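Local coordinates for protein pyridoxal kinase (PDB 4S1H) that probably phosphorylates pyridoxal to pyridoxal 5'-phosphate at the expense of ATP, and binds ADP and magnesium, at residues Gly54-Ser66 with Ser86-Lys98. Numbering follows the deposited sequence.
Sequences GVLLNDFISIMDS and SSDLVYETINRVK
R96 reaches across to D65 and grips a single carboxylate oxygen with two nitrogens: NH2 lies 2.8 Å and NH1 3.0 Å from D65 OD1, which stays in the guanidinium plane. M64 CB sits over the centre of one guanidinium face, 3.5 Å from R96 CZ, while M64 CE touches R96 CB and CG, the two side chains sliding past each other in opposite directions. From its own helix E92 holds the other flank, E92 OE2 accepting R96 NE at 2.8 Å on the anti side of the carboxylate, somewhat out of its plane; with two acids and M64 around it, the guanidinium has little freedom to turn, and its positive charge probably eases the closeness of two carboxylates. One turn nearer the N-termini, F60, its CG anti to the backbone N (chi1 -178°), sets its ring against E92 and T93. E92 CG meets the ring edge in plane, T93 OG1 approaches F60 CZ obliquely at 3.3 Å, and L89 CD2 packs on F60 CB at 3.6 Å and on L57. Two waters bridge the helix starts, V55 O to S86 OG and L57 N to D88 OD2. Behind, F60 and M64 rest on V36 of strand 33-41; S62 and S66 bond the second subunit. Segments 57-66 and 87-98 run side by side, 23° from parallel, as neighbouring layer helices on the central sheet of the ribokinase-like alpha/beta fold.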
ATOM      1  N   GLY A  54      -9.421  -0.362  14.252  1.00 19.69           N
ATOM      2  CA  GLY A  54     -10.016   0.613  13.356  1.00 18.38           C
ATOM      3  C   GLY A  54      -9.346   1.954  13.572  1.00 18.59           C
ATOM      4  O   GLY A  54      -8.934   2.272  14.696  1.00 20.34           O
ATOM      5  N   VAL A  55      -9.269   2.740  12.507  1.00 17.58           N
ATOM      6  CA  VAL A  55      -8.802   4.106  12.595  1.00 17.50           C
ATOM      7  C   VAL A  55      -9.795   4.986  13.372  1.00 20.08           C
ATOM      8  O   VAL A  55     -11.016   4.873  13.188  1.00 21.88           O
ATOM      9  CB  VAL A  55      -8.450   4.648  11.198  1.00 17.23           C
ATOM     10  CG1 VAL A  55      -8.216   6.158  11.204  1.00 17.54           C
ATOM     11  CG2 VAL A  55      -7.213   3.904  10.661  1.00 17.34           C
ATOM     12  N   LEU A  56      -9.273   5.811  14.277  1.00 20.18           N
ATOM     13  CA  LEU A  56     -10.119   6.667  15.115  1.00 23.18           C
ATOM     14  C   LEU A  56     -10.490   7.939  14.362  1.00 21.73           C
ATOM     15  O   LEU A  56      -9.695   8.473  13.559  1.00 21.04           O
ATOM     16  CB  LEU A  56      -9.393   7.048  16.406  1.00 25.61           C
ATOM     17  CG  LEU A  56      -8.986   5.928  17.350  1.00 31.09           C
ATOM     18  CD1 LEU A  56      -8.135   6.514  18.465  1.00 37.09           C
ATOM     19  CD2 LEU A  56     -10.222   5.224  17.889  1.00 35.29           C
ATOM     20  N   LEU A  57     -11.716   8.412  14.600  1.00 20.25           N
ATOM     21  CA  LEU A  57     -12.212   9.605  13.937  1.00 21.59           C
ATOM     22  C   LEU A  57     -11.234  10.789  13.999  1.00 19.36           C
ATOM     23  O   LEU A  57     -11.017  11.470  12.992  1.00 24.04           O
ATOM     24  CB  LEU A  57     -13.524  10.035  14.563  1.00 20.17           C
ATOM     25  CG  LEU A  57     -14.228  11.258  13.974  1.00 22.93           C
ATOM     26  CD1 LEU A  57     -14.470  11.097  12.477  1.00 20.81           C
ATOM     27  CD2 LEU A  57     -15.526  11.490  14.737  1.00 24.72           C
ATOM     28  N   ASN A  58     -10.670  11.061  15.175  1.00 20.26           N
ATOM     29  CA  ASN A  58      -9.804  12.247  15.290  1.00 22.99           C
ATOM     30  C   ASN A  58      -8.574  12.155  14.384  1.00 23.18           C
ATOM     31  O   ASN A  58      -8.139  13.152  13.783  1.00 22.28           O
ATOM     32  CB  ASN A  58      -9.429  12.526  16.746  1.00 25.08           C
ATOM     33  CG  ASN A  58      -8.425  11.536  17.303  1.00 48.06           C
ATOM     34  OD1 ASN A  58      -8.722  10.349  17.451  1.00 60.58           O
ATOM     35  ND2 ASN A  58      -7.218  12.020  17.608  1.00 55.18           N
ATOM     36  N   ASP A  59      -8.025  10.946  14.259  1.00 22.00           N
ATOM     37  CA  ASP A  59      -6.899  10.705  13.372  1.00 21.13           C
ATOM     38  C   ASP A  59      -7.305  10.834  11.901  1.00 17.95           C
ATOM     39  O   ASP A  59      -6.581  11.406  11.100  1.00 18.32           O
ATOM     40  CB  ASP A  59      -6.254   9.330  13.654  1.00 21.34           C
ATOM     41  CG  ASP A  59      -5.549   9.291  15.013  1.00 31.12           C
ATOM     42  OD1 ASP A  59      -4.939  10.304  15.409  1.00 32.09           O
ATOM     43  OD2 ASP A  59      -5.646   8.257  15.715  1.00 29.01           O
ATOM     44  N   PHE A  60      -8.473  10.315  11.544  1.00 17.75           N
ATOM     45  CA  PHE A  60      -8.974  10.457  10.200  1.00 17.80           C
ATOM     46  C   PHE A  60      -9.144  11.947   9.815  1.00 17.14           C
ATOM     47  O   PHE A  60      -8.737  12.375   8.732  1.00 17.38           O
ATOM     48  CB  PHE A  60     -10.293   9.662  10.111  1.00 19.07           C
ATOM     49  CG  PHE A  60     -10.932   9.650   8.759  1.00 18.07           C
ATOM     50  CD1 PHE A  60     -10.462   8.821   7.748  1.00 23.10           C
ATOM     51  CD2 PHE A  60     -11.984  10.483   8.479  1.00 20.52           C
ATOM     52  CE1 PHE A  60     -11.066   8.805   6.486  1.00 23.17           C
ATOM     53  CE2 PHE A  60     -12.620  10.462   7.228  1.00 22.13           C
ATOM     54  CZ  PHE A  60     -12.154   9.631   6.232  1.00 21.02           C
ATOM     55  N   ILE A  61      -9.762  12.727  10.699  1.00 17.60           N
ATOM     56  CA  ILE A  61      -9.901  14.169  10.490  1.00 18.26           C
ATOM     57  C   ILE A  61      -8.552  14.866  10.361  1.00 18.92           C
ATOM     58  O   ILE A  61      -8.334  15.686   9.463  1.00 17.84           O
ATOM     59  CB  ILE A  61     -10.771  14.804  11.611  1.00 19.47           C
ATOM     60  CG1 ILE A  61     -12.212  14.305  11.481  1.00 21.47           C
ATOM     61  CG2 ILE A  61     -10.730  16.308  11.559  1.00 20.08           C
ATOM     62  CD1 ILE A  61     -13.085  14.668  12.661  1.00 24.04           C
ATOM     63  N   SER A  62      -7.621  14.512  11.233  1.00 18.17           N
ATOM     64  CA  SER A  62      -6.287  15.086  11.192  1.00 20.46           C
ATOM     65  C   SER A  62      -5.617  14.834   9.845  1.00 19.00           C
ATOM     66  O   SER A  62      -5.006  15.736   9.245  1.00 19.73           O
ATOM     67  CB  SER A  62      -5.432  14.456  12.283  1.00 25.10           C
ATOM     68  OG  SER A  62      -4.165  15.035  12.308  1.00 21.47           O
ATOM     69  N   ILE A  63      -5.702  13.598   9.384  1.00 17.67           N
ATOM     70  CA  ILE A  63      -5.205  13.236   8.047  1.00 18.49           C
ATOM     71  C   ILE A  63      -5.883  14.027   6.915  1.00 16.62           C
ATOM     72  O   ILE A  63      -5.194  14.615   6.076  1.00 16.41           O
ATOM     73  CB  ILE A  63      -5.356  11.729   7.793  1.00 19.17           C
ATOM     74  CG1 ILE A  63      -4.349  10.982   8.670  1.00 21.12           C
ATOM     75  CG2 ILE A  63      -5.191  11.372   6.316  1.00 17.32           C
ATOM     76  CD1 ILE A  63      -4.675   9.526   8.871  1.00 17.96           C
ATOM     77  N   MET A  64      -7.211  14.088   6.918  1.00 17.96           N
ATOM     78  CA  MET A  64      -7.897  14.766   5.820  1.00 16.79           C
ATOM     79  C   MET A  64      -7.598  16.272   5.817  1.00 18.25           C
ATOM     80  O   MET A  64      -7.353  16.870   4.757  1.00 20.10           O
ATOM     81  CB  MET A  64      -9.397  14.491   5.860  1.00 18.40           C
ATOM     82  CG  MET A  64      -9.743  13.023   5.671  1.00 19.07           C
ATOM     83  SD  MET A  64      -9.254  12.335   4.086  1.00 21.38           S
ATOM     84  CE  MET A  64     -10.424  13.132   2.996  1.00 35.83           C
ATOM     85  N   ASP A  65      -7.537  16.869   7.003  1.00 18.36           N
ATOM     86  CA  ASP A  65      -7.156  18.285   7.141  1.00 19.39           C
ATOM     87  C   ASP A  65      -5.740  18.537   6.633  1.00 18.98           C
ATOM     88  O   ASP A  65      -5.493  19.513   5.962  1.00 22.77           O
ATOM     89  CB  ASP A  65      -7.223  18.741   8.592  1.00 21.13           C
ATOM     90  CG  ASP A  65      -8.657  18.855   9.115  1.00 23.73           C
ATOM     91  OD1 ASP A  65      -9.643  18.782   8.328  1.00 23.49           O
ATOM     92  OD2 ASP A  65      -8.780  19.062  10.332  1.00 32.86           O
ATOM     93  N   SER A  66      -4.823  17.636   6.949  1.00 18.34           N
ATOM     94  CA  SER A  66      -3.414  17.782   6.507  1.00 18.09           C
ATOM     95  C   SER A  66      -3.283  17.697   4.977  1.00 20.06           C
ATOM     96  O   SER A  66      -2.544  18.468   4.360  1.00 20.03           O
ATOM     97  CB  SER A  66      -2.595  16.683   7.165  1.00 19.13           C
ATOM     98  OG  SER A  66      -1.208  16.853   6.925  1.00 18.23           O
ATOM     99  N   SER A  86     -16.771   1.912  11.391  1.00 19.48           N
ATOM    100  CA  SER A  86     -17.673   2.663  12.251  1.00 20.03           C
ATOM    101  C   SER A  86     -18.358   3.776  11.483  1.00 21.46           C
ATOM    102  O   SER A  86     -17.789   4.306  10.523  1.00 19.32           O
ATOM    103  CB  SER A  86     -16.906   3.245  13.453  1.00 22.32           C
ATOM    104  OG  SER A  86     -15.757   3.983  13.039  1.00 24.73           O
ATOM    105  N   SER A  87     -19.583   4.109  11.891  1.00 19.49           N
ATOM    106  CA  SER A  87     -20.384   5.106  11.189  1.00 22.02           C
ATOM    107  C   SER A  87     -19.805   6.529  11.282  1.00 20.11           C
ATOM    108  O   SER A  87     -20.016   7.327  10.377  1.00 18.89           O
ATOM    109  CB  SER A  87     -21.823   5.115  11.684  1.00 23.69           C
ATOM    110  OG  SER A  87     -21.852   5.309  13.071  1.00 25.25           O
ATOM    111  N   ASP A  88     -19.122   6.859  12.359  1.00 20.00           N
ATOM    112  CA  ASP A  88     -18.541   8.214  12.465  1.00 19.86           C
ATOM    113  C   ASP A  88     -17.651   8.571  11.281  1.00 19.46           C
ATOM    114  O   ASP A  88     -17.686   9.700  10.782  1.00 18.68           O
ATOM    115  CB  ASP A  88     -17.850   8.443  13.825  1.00 23.66           C
ATOM    116  CG  ASP A  88     -16.763   7.407  14.155  1.00 21.87           C
ATOM    117  OD1 ASP A  88     -16.497   6.484  13.351  1.00 23.16           O
ATOM    118  OD2 ASP A  88     -16.186   7.502  15.272  1.00 25.28           O
ATOM    119  N   LEU A  89     -16.871   7.590  10.823  1.00 18.66           N
ATOM    120  CA  LEU A  89     -15.948   7.798   9.696  1.00 17.76           C
ATOM    121  C   LEU A  89     -16.766   7.947   8.411  1.00 17.11           C
ATOM    122  O   LEU A  89     -16.361   8.665   7.506  1.00 17.35           O
ATOM    123  CB  LEU A  89     -14.942   6.652   9.553  1.00 17.95           C
ATOM    124  CG  LEU A  89     -14.015   6.372  10.747  1.00 22.02           C
ATOM    125  CD1 LEU A  89     -13.247   5.084  10.482  1.00 25.19           C
ATOM    126  CD2 LEU A  89     -13.102   7.546  10.999  1.00 23.08           C
ATOM    127  N   VAL A  90     -17.914   7.285   8.320  1.00 16.43           N
ATOM    128  CA  VAL A  90     -18.728   7.404   7.137  1.00 16.52           C
ATOM    129  C   VAL A  90     -19.304   8.814   7.033  1.00 16.96           C
ATOM    130  O   VAL A  90     -19.282   9.401   5.955  1.00 19.92           O
ATOM    131  CB  VAL A  90     -19.870   6.353   7.108  1.00 16.39           C
ATOM    132  CG1 VAL A  90     -20.756   6.524   5.873  1.00 16.25           C
ATOM    133  CG2 VAL A  90     -19.297   4.936   7.142  1.00 16.03           C
ATOM    134  N   TYR A  91     -19.876   9.313   8.129  1.00 17.56           N
ATOM    135  CA  TYR A  91     -20.471  10.653   8.125  1.00 18.72           C
ATOM    136  C   TYR A  91     -19.403  11.715   7.864  1.00 19.21           C
ATOM    137  O   TYR A  91     -19.644  12.636   7.102  1.00 21.36           O
ATOM    138  CB  TYR A  91     -21.272  10.940   9.392  1.00 19.37           C
ATOM    139  CG  TYR A  91     -22.562  10.137   9.452  1.00 20.66           C
ATOM    140  CD1 TYR A  91     -23.513  10.272   8.469  1.00 26.29           C
ATOM    141  CD2 TYR A  91     -22.785   9.230  10.477  1.00 23.09           C
ATOM    142  CE1 TYR A  91     -24.693   9.537   8.503  1.00 26.28           C
ATOM    143  CE2 TYR A  91     -23.961   8.495  10.526  1.00 28.03           C
ATOM    144  CZ  TYR A  91     -24.895   8.658   9.530  1.00 26.23           C
ATOM    145  OH  TYR A  91     -26.065   7.930   9.524  1.00 35.04           O
ATOM    146  N   GLU A  92     -18.212  11.546   8.425  1.00 18.07           N
ATOM    147  CA  GLU A  92     -17.129  12.485   8.121  1.00 19.51           C
ATOM    148  C   GLU A  92     -16.700  12.423   6.653  1.00 19.45           C
ATOM    149  O   GLU A  92     -16.505  13.470   6.010  1.00 18.72           O
ATOM    150  CB  GLU A  92     -15.941  12.227   9.006  1.00 19.89           C
ATOM    151  CG  GLU A  92     -14.770  13.186   8.798  1.00 23.06           C
ATOM    152  CD  GLU A  92     -15.117  14.663   8.892  1.00 34.26           C
ATOM    153  OE1 GLU A  92     -16.189  15.065   9.438  1.00 36.37           O
ATOM    154  OE2 GLU A  92     -14.267  15.448   8.411  1.00 29.08           O
ATOM    155  N   THR A  93     -16.633  11.216   6.105  1.00 18.59           N
ATOM    156  CA  THR A  93     -16.352  11.039   4.695  1.00 17.23           C
ATOM    157  C   THR A  93     -17.394  11.756   3.838  1.00 17.41           C
ATOM    158  O   THR A  93     -17.044  12.359   2.826  1.00 17.45           O
ATOM    159  CB  THR A  93     -16.264   9.563   4.332  1.00 17.23           C
ATOM    160  OG1 THR A  93     -15.103   9.002   4.961  1.00 18.62           O
ATOM    161  CG2 THR A  93     -16.183   9.360   2.825  1.00 18.70           C
ATOM    162  N   ILE A  94     -18.672  11.669   4.196  1.00 17.08           N
ATOM    163  CA  ILE A  94     -19.715  12.396   3.458  1.00 19.15           C
ATOM    164  C   ILE A  94     -19.359  13.879   3.382  1.00 22.28           C
ATOM    165  O   ILE A  94     -19.475  14.461   2.321  1.00 22.85           O
ATOM    166  CB  ILE A  94     -21.122  12.177   4.053  1.00 18.87           C
ATOM    167  CG1 ILE A  94     -21.621  10.752   3.741  1.00 20.69           C
ATOM    168  CG2 ILE A  94     -22.131  13.194   3.527  1.00 22.39           C
ATOM    169  CD1 ILE A  94     -22.785  10.322   4.598  1.00 20.06           C
ATOM    170  N   ASN A  95     -18.933  14.468   4.504  1.00 21.14           N
ATOM    171  CA  ASN A  95     -18.528  15.876   4.509  1.00 20.90           C
ATOM    172  C   ASN A  95     -17.400  16.128   3.534  1.00 19.17           C
ATOM    173  O   ASN A  95     -17.435  17.115   2.816  1.00 21.16           O
ATOM    174  CB  ASN A  95     -18.101  16.330   5.893  1.00 20.38           C
ATOM    175  CG  ASN A  95     -19.213  16.288   6.912  1.00 24.44           C
ATOM    176  OD1 ASN A  95     -20.374  16.495   6.598  1.00 28.14           O
ATOM    177  ND2 ASN A  95     -18.835  16.040   8.172  1.00 28.00           N
ATOM    178  N   ARG A  96     -16.415  15.241   3.526  1.00 18.36           N
ATOM    179  CA  ARG A  96     -15.225  15.402   2.663  1.00 18.36           C
ATOM    180  C   ARG A  96     -15.600  15.210   1.202  1.00 20.19           C
ATOM    181  O   ARG A  96     -15.176  15.987   0.362  1.00 19.08           O
ATOM    182  CB  ARG A  96     -14.147  14.411   3.046  1.00 19.10           C
ATOM    183  CG  ARG A  96     -13.647  14.563   4.477  1.00 20.86           C
ATOM    184  CD  ARG A  96     -13.031  15.908   4.768  1.00 22.44           C
ATOM    185  NE  ARG A  96     -12.723  16.045   6.204  1.00 22.66           N
ATOM    186  CZ  ARG A  96     -11.791  16.835   6.715  1.00 25.72           C
ATOM    187  NH1 ARG A  96     -11.040  17.583   5.923  1.00 22.56           N
ATOM    188  NH2 ARG A  96     -11.608  16.875   8.040  1.00 28.84           N
ATOM    189  N   VAL A  97     -16.510  14.261   0.922  1.00 18.16           N
ATOM    190  CA  VAL A  97     -17.013  14.036  -0.443  1.00 19.93           C
ATOM    191  C   VAL A  97     -17.708  15.239  -1.026  1.00 20.40           C
ATOM    192  O   VAL A  97     -17.451  15.626  -2.181  1.00 22.29           O
ATOM    193  CB  VAL A  97     -18.000  12.856  -0.490  1.00 19.20           C
ATOM    194  CG1 VAL A  97     -18.738  12.774  -1.841  1.00 24.14           C
ATOM    195  CG2 VAL A  97     -17.277  11.564  -0.204  1.00 21.16           C
ATOM    196  N   LYS A  98     -18.615  15.815  -0.246  1.00 22.20           N
ATOM    197  CA  LYS A  98     -19.311  17.014  -0.637  1.00 27.71           C
ATOM    198  C   LYS A  98     -18.328  18.128  -0.974  1.00 24.11           C
ATOM    199  O   LYS A  98     -18.482  18.778  -1.995  1.00 27.99           O
ATOM    200  CB  LYS A  98     -20.291  17.479   0.444  1.00 28.46           C
ATOM    201  CG  LYS A  98     -21.551  16.630   0.491  1.00 32.33           C
ATOM    202  CD  LYS A  98     -22.674  17.272   1.291  1.00 48.54           C
ATOM    203  CE  LYS A  98     -22.430  17.159   2.785  1.00 43.46           C
ATOM    204  NZ  LYS A  98     -23.482  17.887   3.546  1.00 45.58           N
TER
HETATM  205  O   HOH W   1     -13.328   3.903  14.296  1.00 24.86           O
HETATM  206  O   HOH W   2     -13.668   6.588  15.795  1.00 23.70           O